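Local coordinates for acyl-CoA dehydrogenase (Thermus thermophilus, PDB 2Z1Q), which probably catalyses the FAD-dependent oxidation of saturated acyl-CoA to 2,3-dehydroacyl-CoA, with reducing equivalents passed to an acceptor, at residues P89-T94 against L326-L331; G140-A145 against F187-T192; R312-E317 against V508-Y513; L445-V450 against S494-A499. All coordinates share one frame; numbering follows the deposited sequence.

Overall arrangement
The four contacts run from the FAD-binding side of the subunit to its C-terminal helices. Contact 2, in the β-sheet of the middle domain, lies close to the cofactor: the A145 side chain is about 6 Å from bound FAD. Contacts 1 and 3 share helix 300-331 and have centres about 23 Å apart, contact 1 joining it to the start of helix 90-99 and contact 3 to helix 505-528. Contacts 3 and 4 adjoin, centres about 11 Å apart, and are tied directly by a 2.7 Å salt bridge from E317 OE2 to R498 NH2 and a probable hydrogen bond, 2.8 Å, from Y314 OH to A495 O. Contact 2 is about 39 and 44 Å from them, centre to centre, across the chain's middle.

Contact 1 (P89-T94 against L326-L331); sequences PKVIST and LIDEAL
The start of helix 90-99, in the N-terminal helical domain of the acyl-CoA dehydrogenase fold, meets the last turns of helix 300-331 from the C-terminal helical domain, the short helical segments running roughly antiparallel at 148°. D328 carries the contact. Its side chain points across the gap and sets both carboxylate oxygens against the first backbone N-H groups of the facing helix. OD1 takes the proton of V91 N at 3.0 Å through its syn lone pair. OD2 lies 2.8 Å from K90 N, but the bend at the hydrogen makes this bond weak. A carboxylate at a helix N-terminus is likely to be favoured in its charged form.

V91 lies crosswise to the D328 side chain, with CB and CG1 both against OD1, while P89 CB lies 3.5 Å from D328 OD1. K90 crosses D328 obliquely. Its CG sits beside the backbone N and the chain then bends at chi2 (-49°), so the aliphatic part stays near D328 and the ammonium group is led off to a salt bridge with D78; K90 NZ ends 6.7 Å from D328 OD2. Y265 of helix 252-288 touches both K90 and I327. L331 crosses the K90 chain at about a right angle, its CD1 methyl resting 3.8 Å from K90 CG.

Contact 2 (G140-A145 against F187-T192); sequences GEWIAA and FAHLFT
A chi1 of -54° puts the H189 ring beside its own backbone N, and a chi1 of -89° turns the W142 indole over it, next to the parallel pairing of strands 144-147 and 190-197 in the β-sheet of the middle domain. Imidazole and the five-membered ring of W142 form an offset stack, centroids 4.5 Å apart and planes at 16°. H189 CB adds a CH-pi contact over the same indole, 3.8 Å from the centroid of that ring. The opposite face of the imidazole has F187 O above it, and I143 N lies in plane at its edge; H189 NE2 is buried here without a polar partner. K136 makes a cation-pi contact with W142. An alanine at W142 would remove the indole and would probably leave the H189 ring less firmly fixed in its tilt.

I143 O accepts two bonds in its carbonyl plane, from H189 N at 2.8 Å and, almost straight, from L190 N at 3.2 Å. A145 N then bonds to L190 O, 2.9 Å, nearly along the C=O axis. The A145 methyl packs against F191 and A188, and the pairing leads straight into Y146, which binds FAD. T192 N closes on A145 O at 3.0 Å, and a water bridges the pair, donating to A145 O at 2.9 Å and accepting from T192 OG1 at 2.6 Å.

Contact 3 (R312-E317 against V508-Y513); sequences RIYAAE and VLARIY
Y314 leaves helix 300-331 with CG anti to the backbone N (chi1 173°), and its ring is carried over the flank of helix 505-528. CB is the first atom to touch, 3.8 Å from L509 CD1. One step out, CG lies against the same methyl, at 4.0 Å, and also near L509 CB. Along one side of the ring, CD2 approaches L509 CB at 3.9 Å, so the tyrosine lies obliquely across the leucine stem. CE2 then passes the A510 methyl at 4.2 Å, a looser touch. At the tip, OH leaves both segments and hydrogen-bonds to A495 O on helix 476-502, which gives the buried hydroxyl a partner.

One turn along helix 505-528, Y513 works in the reverse sense, sending its own ring back over helix 300-331. Also with CG anti to the backbone N, it offers a face to A315. The A315 methyl sits over that face as a CH-pi contact, 3.6 Å from the ring centroid and displaced toward the rim, with CD1 the nearest ring atom at 3.4 Å. R312 takes part only through its backbone, CA standing 4.4 Å from Y513 CD1; its guanidinium is turned to E308 of its own helix. The small side chains of A315 and A510 are consistent with the axes approaching to 9.0 Å.

Crossing at -95°, the pair packs almost perpendicularly and joins helix 300-331 of the C-terminal α-helical domain to helix 505-528 of the additional C-terminal helices, an extension reminiscent of very-long-chain acyl-CoA dehydrogenases.

Contact 4 (L445-V450 against S494-A499); sequences LELHQV and SALLRA
Two nearly antiparallel helices, 158° apart over these short segments, pack here in the C-terminal helical region of this acyl-CoA dehydrogenase, helix 445-468 against helix 476-502. The axes stay 10.5 Å apart, a spacing bridged by side chains of branched or bulky shape.

The main bump is L496. It points toward helix 445-468, and its forked end enters a hollow between E446 and V450, with L447 alongside its CB. The L496 and V450 side chains slide past each other in opposite directions, L496 CD1 meeting V450 CG2 at 3.8 Å; the same methyl also reaches the backbone, 4.0 Å from E446 O. L496 crosses E446 at about a right angle, L496 CD2 lying 4.0 Å from E446 CB and 3.5 Å from E446 OE1. Chi1 of L496 is -104°, well off a staggered position, a somewhat strained torsion that goes with this fit. An alanine at L496 would remove both prongs and would probably weaken the packing against V450 and the stem of E446.

The carboxylate of E446 belongs mainly to other partners: OE1 forms a salt bridge with R500 and OE2 one with R511, and the chain, extended beyond CG, runs past the leucine. L514 of helix 505-528 touches both E446 and L496, so a third helix closes on the same spot.

A second fit runs the other way. L447 departs to the side of its helix but swings its fork back across, and the L447 CD2 methyl settles between neighbours L496 and L497, 3.9 Å from L496 CB and 4.1 Å from L497 CD2.

Contact 1 (P89-T94 against L326-L331)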
loop_
_atom_site.group_PDB
_atom_site.type_symbol
_atom_site.label_atom_id
_atom_site.label_comp_id
_atom_site.label_asym_id
_atom_site.label_seq_id
_atom_site.Cartn_x
_atom_site.Cartn_y
_atom_site.Cartn_z
ATOM N N PRO B 89 -33.447 10.703 -3.965
ATOM C CA PRO B 89 -33.016 9.665 -3.017
ATOM C C PRO B 89 -31.489 9.546 -2.925
ATOM O O PRO B 89 -30.783 9.638 -3.935
ATOM C CB PRO B 89 -33.660 8.402 -3.575
ATOM C CG PRO B 89 -34.940 8.921 -4.172
ATOM C CD PRO B 89 -34.505 10.201 -4.865
ATOM N N LYS B 90 -30.989 9.337 -1.709
ATOM C CA LYS B 90 -29.557 9.223 -1.479
ATOM C C LYS B 90 -28.873 8.252 -2.435
ATOM O O LYS B 90 -27.692 8.408 -2.753
ATOM C CB LYS B 90 -29.308 8.840 -0.021
ATOM C CG LYS B 90 -29.934 9.843 0.933
ATOM C CD LYS B 90 -29.543 11.275 0.534
ATOM C CE LYS B 90 -30.416 12.318 1.211
ATOM N NZ LYS B 90 -30.192 13.688 0.646
ATOM N N VAL B 91 -29.618 7.265 -2.921
ATOM C CA VAL B 91 -29.027 6.317 -3.849
ATOM C C VAL B 91 -28.451 7.023 -5.078
ATOM O O VAL B 91 -27.374 6.666 -5.547
ATOM C CB VAL B 91 -30.043 5.257 -4.317
ATOM C CG1 VAL B 91 -31.258 5.918 -4.963
ATOM C CG2 VAL B 91 -29.364 4.319 -5.295
ATOM N N ILE B 92 -29.170 8.024 -5.588
ATOM C CA ILE B 92 -28.739 8.783 -6.769
ATOM C C ILE B 92 -27.428 9.550 -6.534
ATOM O O ILE B 92 -26.488 9.442 -7.326
ATOM C CB ILE B 92 -29.840 9.783 -7.215
ATOM C CG1 ILE B 92 -31.080 9.018 -7.687
ATOM C CG2 ILE B 92 -29.324 10.679 -8.326
ATOM C CD1 ILE B 92 -32.201 9.920 -8.163
ATOM N N SER B 93 -27.361 10.324 -5.455
ATOM C CA SER B 93 -26.134 11.060 -5.168
ATOM C C SER B 93 -24.985 10.083 -4.905
ATOM O O SER B 93 -23.817 10.409 -5.124
ATOM C CB SER B 93 -26.333 11.991 -3.965
ATOM O OG SER B 93 -26.927 11.312 -2.877
ATOM N N THR B 94 -25.320 8.875 -4.458
ATOM C CA THR B 94 -24.302 7.867 -4.181
ATOM C C THR B 94 -23.732 7.263 -5.460
ATOM O O THR B 94 -22.517 7.060 -5.561
ATOM C CB THR B 94 -24.848 6.738 -3.278
ATOM O OG1 THR B 94 -25.283 7.290 -2.031
ATOM C CG2 THR B 94 -23.766 5.708 -3.008
ATOM N N LEU B 326 -30.998 1.143 2.746
ATOM C CA LEU B 326 -31.653 1.221 4.055
ATOM C C LEU B 326 -31.992 2.665 4.397
ATOM O O LEU B 326 -33.110 2.973 4.820
ATOM C CB LEU B 326 -30.753 0.634 5.140
ATOM C CG LEU B 326 -30.586 -0.891 5.131
ATOM C CD1 LEU B 326 -29.437 -1.310 6.029
ATOM C CD2 LEU B 326 -31.884 -1.538 5.585
ATOM N N ILE B 327 -31.021 3.549 4.209
ATOM C CA ILE B 327 -31.216 4.955 4.496
ATOM C C ILE B 327 -32.407 5.508 3.708
ATOM O O ILE B 327 -33.265 6.198 4.263
ATOM C CB ILE B 327 -29.945 5.758 4.141
ATOM C CG1 ILE B 327 -28.789 5.302 5.037
ATOM C CG2 ILE B 327 -30.197 7.240 4.294
ATOM C CD1 ILE B 327 -27.422 5.820 4.612
ATOM N N ASP B 328 -32.459 5.197 2.420
ATOM C CA ASP B 328 -33.544 5.681 1.585
ATOM C C ASP B 328 -34.926 5.288 2.094
ATOM O O ASP B 328 -35.824 6.135 2.148
ATOM C CB ASP B 328 -33.337 5.222 0.137
ATOM C CG ASP B 328 -32.482 6.197 -0.656
ATOM O OD1 ASP B 328 -32.021 5.849 -1.763
ATOM O OD2 ASP B 328 -32.280 7.328 -0.163
ATOM N N GLU B 329 -35.100 4.027 2.482
ATOM C CA GLU B 329 -36.388 3.571 2.995
ATOM C C GLU B 329 -36.747 4.308 4.280
ATOM O O GLU B 329 -37.885 4.726 4.472
ATOM C CB GLU B 329 -36.373 2.064 3.255
ATOM C CG GLU B 329 -36.334 1.211 1.996
ATOM C CD GLU B 329 -36.709 -0.238 2.266
ATOM O OE1 GLU B 329 -36.613 -1.067 1.334
ATOM O OE2 GLU B 329 -37.106 -0.545 3.412
ATOM N N ALA B 330 -35.770 4.470 5.161
ATOM C CA ALA B 330 -36.017 5.164 6.416
ATOM C C ALA B 330 -36.299 6.640 6.168
ATOM O O ALA B 330 -36.664 7.369 7.085
ATOM C CB ALA B 330 -34.823 5.003 7.343
ATOM N N LEU B 331 -36.131 7.075 4.922
ATOM C CA LEU B 331 -36.364 8.469 4.556
ATOM C C LEU B 331 -37.713 8.680 3.867
ATOM O O LEU B 331 -38.187 9.811 3.748
ATOM C CB LEU B 331 -35.225 8.972 3.656
ATOM C CG LEU B 331 -33.898 9.264 4.369
ATOM C CD1 LEU B 331 -32.829 9.652 3.360
ATOM C CD2 LEU B 331 -34.107 10.375 5.389
#

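Contact 2 (G140-A145 against F187-T192)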
loop_
_atom_site.group_PDB
_atom_site.type_symbol
_atom_site.label_atom_id
_atom_site.label_comp_id
_atom_site.label_asym_id
_atom_site.label_seq_id
_atom_site.Cartn_x
_atom_site.Cartn_y
_atom_site.Cartn_z
ATOM N N GLY B 140 -24.160 25.727 -9.360
ATOM C CA GLY B 140 -22.741 25.685 -9.654
ATOM C C GLY B 140 -22.188 27.091 -9.859
ATOM O O GLY B 140 -20.991 27.271 -10.082
ATOM N N GLU B 141 -23.062 28.092 -9.795
ATOM C CA GLU B 141 -22.630 29.468 -9.968
ATOM C C GLU B 141 -21.670 29.777 -8.826
ATOM O O GLU B 141 -20.678 30.489 -8.995
ATOM C CB GLU B 141 -23.840 30.403 -9.944
ATOM C CG GLU B 141 -23.477 31.867 -9.739
ATOM C CD GLU B 141 -24.607 32.806 -10.107
ATOM O OE1 GLU B 141 -25.754 32.576 -9.656
ATOM O OE2 GLU B 141 -24.345 33.782 -10.840
ATOM N N TRP B 142 -21.962 29.209 -7.664
ATOM C CA TRP B 142 -21.132 29.401 -6.489
ATOM C C TRP B 142 -20.588 28.075 -5.957
ATOM O O TRP B 142 -21.338 27.105 -5.787
ATOM C CB TRP B 142 -21.941 30.127 -5.431
ATOM C CG TRP B 142 -21.841 31.610 -5.549
ATOM C CD1 TRP B 142 -21.602 32.333 -6.683
ATOM C CD2 TRP B 142 -21.942 32.554 -4.486
ATOM N NE1 TRP B 142 -21.544 33.675 -6.390
ATOM C CE2 TRP B 142 -21.750 33.838 -5.046
ATOM C CE3 TRP B 142 -22.172 32.440 -3.107
ATOM C CZ2 TRP B 142 -21.782 34.998 -4.273
ATOM C CZ3 TRP B 142 -22.201 33.588 -2.341
ATOM C CH2 TRP B 142 -22.007 34.853 -2.924
ATOM N N ILE B 143 -19.278 28.024 -5.719
ATOM C CA ILE B 143 -18.626 26.825 -5.205
ATOM C C ILE B 143 -18.458 26.962 -3.700
ATOM O O ILE B 143 -18.054 28.016 -3.211
ATOM C CB ILE B 143 -17.244 26.621 -5.866
ATOM C CG1 ILE B 143 -17.422 26.500 -7.381
ATOM C CG2 ILE B 143 -16.573 25.355 -5.334
ATOM C CD1 ILE B 143 -16.131 26.432 -8.146
ATOM N N ALA B 144 -18.758 25.906 -2.954
ATOM C CA ALA B 144 -18.645 25.995 -1.508
ATOM C C ALA B 144 -17.419 25.263 -0.939
ATOM O O ALA B 144 -16.893 24.342 -1.556
ATOM C CB ALA B 144 -19.942 25.480 -0.857
ATOM N N ALA B 145 -16.968 25.714 0.232
ATOM C CA ALA B 145 -15.823 25.122 0.918
ATOM C C ALA B 145 -16.186 24.934 2.388
ATOM O O ALA B 145 -17.036 25.650 2.930
ATOM C CB ALA B 145 -14.596 26.018 0.788
ATOM N N PHE B 187 -10.899 28.630 -5.310
ATOM C CA PHE B 187 -11.951 29.249 -6.121
ATOM C C PHE B 187 -13.337 29.258 -5.470
ATOM O O PHE B 187 -14.306 29.705 -6.082
ATOM C CB PHE B 187 -12.031 28.548 -7.481
ATOM C CG PHE B 187 -11.903 27.049 -7.392
ATOM C CD1 PHE B 187 -10.765 26.408 -7.875
ATOM C CD2 PHE B 187 -12.900 26.286 -6.792
ATOM C CE1 PHE B 187 -10.623 25.027 -7.760
ATOM C CE2 PHE B 187 -12.767 24.906 -6.670
ATOM C CZ PHE B 187 -11.626 24.275 -7.155
ATOM N N ALA B 188 -13.433 28.761 -4.241
ATOM C CA ALA B 188 -14.711 28.724 -3.534
ATOM C C ALA B 188 -15.224 30.133 -3.246
ATOM O O ALA B 188 -14.452 31.013 -2.853
ATOM C CB ALA B 188 -14.562 27.958 -2.224
ATOM N N HIS B 189 -16.533 30.324 -3.429
ATOM C CA HIS B 189 -17.202 31.603 -3.189
ATOM C C HIS B 189 -17.768 31.655 -1.779
ATOM O O HIS B 189 -17.790 32.712 -1.145
ATOM C CB HIS B 189 -18.351 31.791 -4.181
ATOM C CG HIS B 189 -17.936 31.646 -5.610
ATOM N ND1 HIS B 189 -17.366 32.678 -6.321
ATOM C CD2 HIS B 189 -17.931 30.568 -6.433
ATOM C CE1 HIS B 189 -17.024 32.243 -7.520
ATOM N NE2 HIS B 189 -17.354 30.966 -7.614
ATOM N N LEU B 190 -18.247 30.514 -1.293
ATOM C CA LEU B 190 -18.823 30.454 0.044
ATOM C C LEU B 190 -17.993 29.559 0.961
ATOM O O LEU B 190 -17.545 28.488 0.562
ATOM C CB LEU B 190 -20.263 29.943 -0.022
ATOM C CG LEU B 190 -21.029 29.874 1.303
ATOM C CD1 LEU B 190 -21.169 31.268 1.894
ATOM C CD2 LEU B 190 -22.399 29.264 1.065
ATOM N N PHE B 191 -17.800 29.998 2.200
ATOM C CA PHE B 191 -17.010 29.242 3.171
ATOM C C PHE B 191 -17.750 29.002 4.489
ATOM O O PHE B 191 -18.200 29.952 5.133
ATOM C CB PHE B 191 -15.697 29.987 3.490
ATOM C CG PHE B 191 -14.659 29.911 2.406
ATOM C CD1 PHE B 191 -13.694 28.908 2.431
ATOM C CD2 PHE B 191 -14.625 30.850 1.375
ATOM C CE1 PHE B 191 -12.709 28.841 1.446
ATOM C CE2 PHE B 191 -13.632 30.790 0.385
ATOM C CZ PHE B 191 -12.678 29.784 0.425
ATOM N N THR B 192 -17.867 27.743 4.900
ATOM C CA THR B 192 -18.498 27.440 6.190
ATOM C C THR B 192 -17.320 27.266 7.164
ATOM O O THR B 192 -16.580 26.284 7.086
ATOM C CB THR B 192 -19.372 26.144 6.120
ATOM O OG1 THR B 192 -20.493 26.373 5.263
ATOM C CG2 THR B 192 -19.890 25.766 7.499
HETATM O O HOH W 1 -19.803 26.441 2.718
#

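Contact 3 (R312-E317 against V508-Y513)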
loop_
_atom_site.group_PDB
_atom_site.type_symbol
_atom_site.label_atom_id
_atom_site.label_comp_id
_atom_site.label_asym_id
_atom_site.label_seq_id
_atom_site.Cartn_x
_atom_site.Cartn_y
_atom_site.Cartn_z
ATOM N N ARG B 312 -13.127 -8.490 -3.812
ATOM C CA ARG B 312 -13.244 -7.422 -2.823
ATOM C C ARG B 312 -14.134 -6.284 -3.320
ATOM O O ARG B 312 -14.901 -5.709 -2.558
ATOM C CB ARG B 312 -11.862 -6.923 -2.431
ATOM C CG ARG B 312 -10.942 -8.050 -1.967
ATOM C CD ARG B 312 -9.805 -7.534 -1.118
ATOM N NE ARG B 312 -8.705 -8.491 -1.023
ATOM C CZ ARG B 312 -7.631 -8.318 -0.258
ATOM N NH1 ARG B 312 -6.674 -9.235 -0.232
ATOM N NH2 ARG B 312 -7.522 -7.225 0.494
ATOM N N ILE B 313 -14.054 -5.969 -4.600
ATOM C CA ILE B 313 -14.902 -4.917 -5.137
ATOM C C ILE B 313 -16.383 -5.309 -5.006
ATOM O O ILE B 313 -17.214 -4.485 -4.623
ATOM C CB ILE B 313 -14.563 -4.650 -6.616
ATOM C CG1 ILE B 313 -13.150 -4.067 -6.728
ATOM C CG2 ILE B 313 -15.586 -3.720 -7.217
ATOM C CD1 ILE B 313 -12.637 -4.055 -8.150
ATOM N N TYR B 314 -16.709 -6.564 -5.308
ATOM C CA TYR B 314 -18.091 -7.022 -5.202
ATOM C C TYR B 314 -18.610 -6.890 -3.774
ATOM O O TYR B 314 -19.719 -6.399 -3.541
ATOM C CB TYR B 314 -18.204 -8.483 -5.661
ATOM C CG TYR B 314 -19.569 -9.079 -5.423
ATOM C CD1 TYR B 314 -20.653 -8.716 -6.209
ATOM C CD2 TYR B 314 -19.782 -9.986 -4.376
ATOM C CE1 TYR B 314 -21.924 -9.231 -5.972
ATOM C CE2 TYR B 314 -21.044 -10.508 -4.130
ATOM C CZ TYR B 314 -22.114 -10.121 -4.934
ATOM O OH TYR B 314 -23.385 -10.593 -4.721
ATOM N N ALA B 315 -17.803 -7.315 -2.810
ATOM C CA ALA B 315 -18.196 -7.215 -1.417
ATOM C C ALA B 315 -18.458 -5.755 -1.022
ATOM O O ALA B 315 -19.521 -5.443 -0.488
ATOM C CB ALA B 315 -17.117 -7.827 -0.516
ATOM N N ALA B 316 -17.504 -4.862 -1.290
ATOM C CA ALA B 316 -17.672 -3.446 -0.928
ATOM C C ALA B 316 -18.890 -2.838 -1.628
ATOM O O ALA B 316 -19.678 -2.121 -1.020
ATOM C CB ALA B 316 -16.418 -2.649 -1.294
ATOM N N GLU B 317 -19.019 -3.130 -2.915
ATOM C CA GLU B 317 -20.133 -2.612 -3.694
ATOM C C GLU B 317 -21.460 -3.060 -3.089
ATOM O O GLU B 317 -22.402 -2.276 -3.005
ATOM C CB GLU B 317 -20.067 -3.112 -5.145
ATOM C CG GLU B 317 -21.137 -2.469 -6.028
ATOM C CD GLU B 317 -21.359 -3.210 -7.341
ATOM O OE1 GLU B 317 -21.809 -2.561 -8.306
ATOM O OE2 GLU B 317 -21.089 -4.435 -7.414
ATOM N N VAL B 508 -19.498 -17.134 -6.542
ATOM C CA VAL B 508 -18.065 -17.377 -6.519
ATOM C C VAL B 508 -17.323 -16.231 -5.823
ATOM O O VAL B 508 -16.426 -16.464 -5.012
ATOM C CB VAL B 508 -17.524 -17.531 -7.959
ATOM C CG1 VAL B 508 -16.017 -17.756 -7.946
ATOM C CG2 VAL B 508 -18.237 -18.692 -8.658
ATOM N N LEU B 509 -17.709 -14.994 -6.131
ATOM C CA LEU B 509 -17.056 -13.834 -5.538
ATOM C C LEU B 509 -17.370 -13.747 -4.066
ATOM O O LEU B 509 -16.512 -13.392 -3.253
ATOM C CB LEU B 509 -17.501 -12.550 -6.236
ATOM C CG LEU B 509 -17.118 -12.461 -7.716
ATOM C CD1 LEU B 509 -17.611 -11.133 -8.257
ATOM C CD2 LEU B 509 -15.604 -12.594 -7.901
ATOM N N ALA B 510 -18.606 -14.090 -3.729
ATOM C CA ALA B 510 -19.042 -14.053 -2.350
ATOM C C ALA B 510 -18.296 -15.102 -1.522
ATOM O O ALA B 510 -17.925 -14.846 -0.381
ATOM C CB ALA B 510 -20.535 -14.291 -2.279
ATOM N N ARG B 511 -18.071 -16.273 -2.114
ATOM C CA ARG B 511 -17.396 -17.378 -1.424
ATOM C C ARG B 511 -15.921 -17.061 -1.167
ATOM O O ARG B 511 -15.385 -17.360 -0.102
ATOM C CB ARG B 511 -17.555 -18.673 -2.249
ATOM C CG ARG B 511 -17.098 -19.966 -1.573
ATOM C CD ARG B 511 -17.565 -21.192 -2.365
ATOM N NE ARG B 511 -19.020 -21.197 -2.488
ATOM C CZ ARG B 511 -19.683 -21.136 -3.639
ATOM N NH1 ARG B 511 -21.010 -21.137 -3.636
ATOM N NH2 ARG B 511 -19.023 -21.083 -4.791
ATOM N N ILE B 512 -15.276 -16.449 -2.151
ATOM C CA ILE B 512 -13.880 -16.061 -2.048
ATOM C C ILE B 512 -13.677 -15.081 -0.894
ATOM O O ILE B 512 -12.709 -15.181 -0.139
ATOM C CB ILE B 512 -13.440 -15.411 -3.374
ATOM C CG1 ILE B 512 -13.248 -16.501 -4.428
ATOM C CG2 ILE B 512 -12.190 -14.562 -3.174
ATOM C CD1 ILE B 512 -12.984 -15.950 -5.797
ATOM N N TYR B 513 -14.613 -14.150 -0.753
ATOM C CA TYR B 513 -14.549 -13.132 0.287
ATOM C C TYR B 513 -14.848 -13.730 1.660
ATOM O O TYR B 513 -14.142 -13.460 2.644
ATOM C CB TYR B 513 -15.545 -12.008 -0.038
ATOM C CG TYR B 513 -15.460 -10.852 0.916
ATOM C CD1 TYR B 513 -14.574 -9.803 0.679
ATOM C CD2 TYR B 513 -16.180 -10.851 2.108
ATOM C CE1 TYR B 513 -14.397 -8.792 1.598
ATOM C CE2 TYR B 513 -16.006 -9.831 3.053
ATOM C CZ TYR B 513 -15.100 -8.807 2.783
ATOM O OH TYR B 513 -14.813 -7.821 3.693
#

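Contact 4 (L445-V450 against S494-A499)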
loop_
_atom_site.group_PDB
_atom_site.type_symbol
_atom_site.label_atom_id
_atom_site.label_comp_id
_atom_site.label_asym_id
_atom_site.label_seq_id
_atom_site.Cartn_x
_atom_site.Cartn_y
_atom_site.Cartn_z
ATOM N N LEU B 445 -24.973 -23.266 4.993
ATOM C CA LEU B 445 -23.878 -23.152 5.940
ATOM C C LEU B 445 -23.130 -21.838 5.768
ATOM O O LEU B 445 -22.649 -21.262 6.744
ATOM C CB LEU B 445 -22.905 -24.332 5.770
ATOM C CG LEU B 445 -23.484 -25.754 5.802
ATOM C CD1 LEU B 445 -24.065 -26.097 4.435
ATOM C CD2 LEU B 445 -22.394 -26.757 6.170
ATOM N N GLU B 446 -23.037 -21.360 4.531
ATOM C CA GLU B 446 -22.338 -20.110 4.280
ATOM C C GLU B 446 -22.983 -18.984 5.068
ATOM O O GLU B 446 -22.292 -18.229 5.754
ATOM C CB GLU B 446 -22.337 -19.784 2.787
ATOM C CG GLU B 446 -21.603 -20.808 1.950
ATOM C CD GLU B 446 -21.401 -20.348 0.527
ATOM O OE1 GLU B 446 -22.386 -19.888 -0.087
ATOM O OE2 GLU B 446 -20.261 -20.446 0.023
ATOM N N LEU B 447 -24.306 -18.881 4.985
ATOM C CA LEU B 447 -25.025 -17.846 5.720
ATOM C C LEU B 447 -24.901 -18.081 7.212
ATOM O O LEU B 447 -25.026 -17.151 8.007
ATOM C CB LEU B 447 -26.506 -17.810 5.319
ATOM C CG LEU B 447 -26.823 -17.135 3.982
ATOM C CD1 LEU B 447 -28.323 -16.986 3.823
ATOM C CD2 LEU B 447 -26.158 -15.770 3.931
ATOM N N HIS B 448 -24.650 -19.329 7.592
ATOM C CA HIS B 448 -24.489 -19.669 8.996
ATOM C C HIS B 448 -23.163 -19.114 9.524
ATOM O O HIS B 448 -23.097 -18.574 10.624
ATOM C CB HIS B 448 -24.510 -21.187 9.189
ATOM C CG HIS B 448 -24.283 -21.612 10.607
ATOM N ND1 HIS B 448 -23.470 -22.671 10.946
ATOM C CD2 HIS B 448 -24.758 -21.115 11.773
ATOM C CE1 HIS B 448 -23.451 -22.808 12.261
ATOM N NE2 HIS B 448 -24.225 -21.875 12.787
ATOM N N GLN B 449 -22.108 -19.263 8.733
ATOM C CA GLN B 449 -20.791 -18.768 9.124
ATOM C C GLN B 449 -20.883 -17.259 9.331
ATOM O O GLN B 449 -20.239 -16.695 10.220
ATOM C CB GLN B 449 -19.772 -19.119 8.038
ATOM C CG GLN B 449 -19.806 -20.591 7.656
ATOM C CD GLN B 449 -18.866 -20.931 6.524
ATOM O OE1 GLN B 449 -18.763 -20.192 5.548
ATOM N NE2 GLN B 449 -18.179 -22.060 6.643
ATOM N N VAL B 450 -21.711 -16.613 8.518
ATOM C CA VAL B 450 -21.917 -15.178 8.634
ATOM C C VAL B 450 -22.538 -14.884 9.988
ATOM O O VAL B 450 -22.163 -13.925 10.664
ATOM C CB VAL B 450 -22.833 -14.664 7.502
ATOM C CG1 VAL B 450 -23.478 -13.342 7.894
ATOM C CG2 VAL B 450 -22.011 -14.503 6.236
ATOM N N SER B 494 -23.823 -9.035 3.119
ATOM C CA SER B 494 -24.369 -8.231 2.045
ATOM C C SER B 494 -23.931 -8.804 0.695
ATOM O O SER B 494 -24.655 -8.700 -0.294
ATOM C CB SER B 494 -23.932 -6.771 2.209
ATOM O OG SER B 494 -22.568 -6.593 1.878
ATOM N N ALA B 495 -22.762 -9.438 0.650
ATOM C CA ALA B 495 -22.280 -10.020 -0.599
ATOM C C ALA B 495 -22.988 -11.347 -0.914
ATOM O O ALA B 495 -23.269 -11.646 -2.079
ATOM C CB ALA B 495 -20.794 -10.253 -0.526
ATOM N N LEU B 496 -23.257 -12.129 0.131
ATOM C CA LEU B 496 -23.909 -13.432 -0.025
ATOM C C LEU B 496 -25.380 -13.317 -0.393
ATOM O O LEU B 496 -25.850 -13.989 -1.306
ATOM C CB LEU B 496 -23.757 -14.251 1.262
ATOM C CG LEU B 496 -22.718 -15.380 1.240
ATOM C CD1 LEU B 496 -22.257 -15.692 2.655
ATOM C CD2 LEU B 496 -23.318 -16.620 0.576
ATOM N N LEU B 497 -26.104 -12.464 0.322
ATOM C CA LEU B 497 -27.522 -12.281 0.044
ATOM C C LEU B 497 -27.748 -11.784 -1.375
ATOM O O LEU B 497 -28.746 -12.126 -2.000
ATOM C CB LEU B 497 -28.138 -11.302 1.043
ATOM C CG LEU B 497 -28.138 -11.768 2.501
ATOM C CD1 LEU B 497 -28.774 -10.714 3.384
ATOM C CD2 LEU B 497 -28.894 -13.077 2.617
ATOM N N ARG B 498 -26.823 -10.978 -1.890
ATOM C CA ARG B 498 -26.967 -10.463 -3.246
ATOM C C ARG B 498 -26.652 -11.565 -4.259
ATOM O O ARG B 498 -27.298 -11.657 -5.303
ATOM C CB ARG B 498 -26.048 -9.252 -3.470
ATOM C CG ARG B 498 -25.980 -8.741 -4.922
ATOM C CD ARG B 498 -24.982 -7.589 -5.077
ATOM N NE ARG B 498 -24.793 -7.188 -6.474
ATOM C CZ ARG B 498 -23.868 -6.324 -6.896
ATOM N NH1 ARG B 498 -23.786 -6.028 -8.190
ATOM N NH2 ARG B 498 -23.023 -5.758 -6.035
ATOM N N ALA B 499 -25.668 -12.404 -3.945
ATOM C CA ALA B 499 -25.283 -13.483 -4.843
ATOM C C ALA B 499 -26.446 -14.460 -5.095
ATOM O O ALA B 499 -26.549 -15.046 -6.174
ATOM C CB ALA B 499 -24.086 -14.238 -4.276
#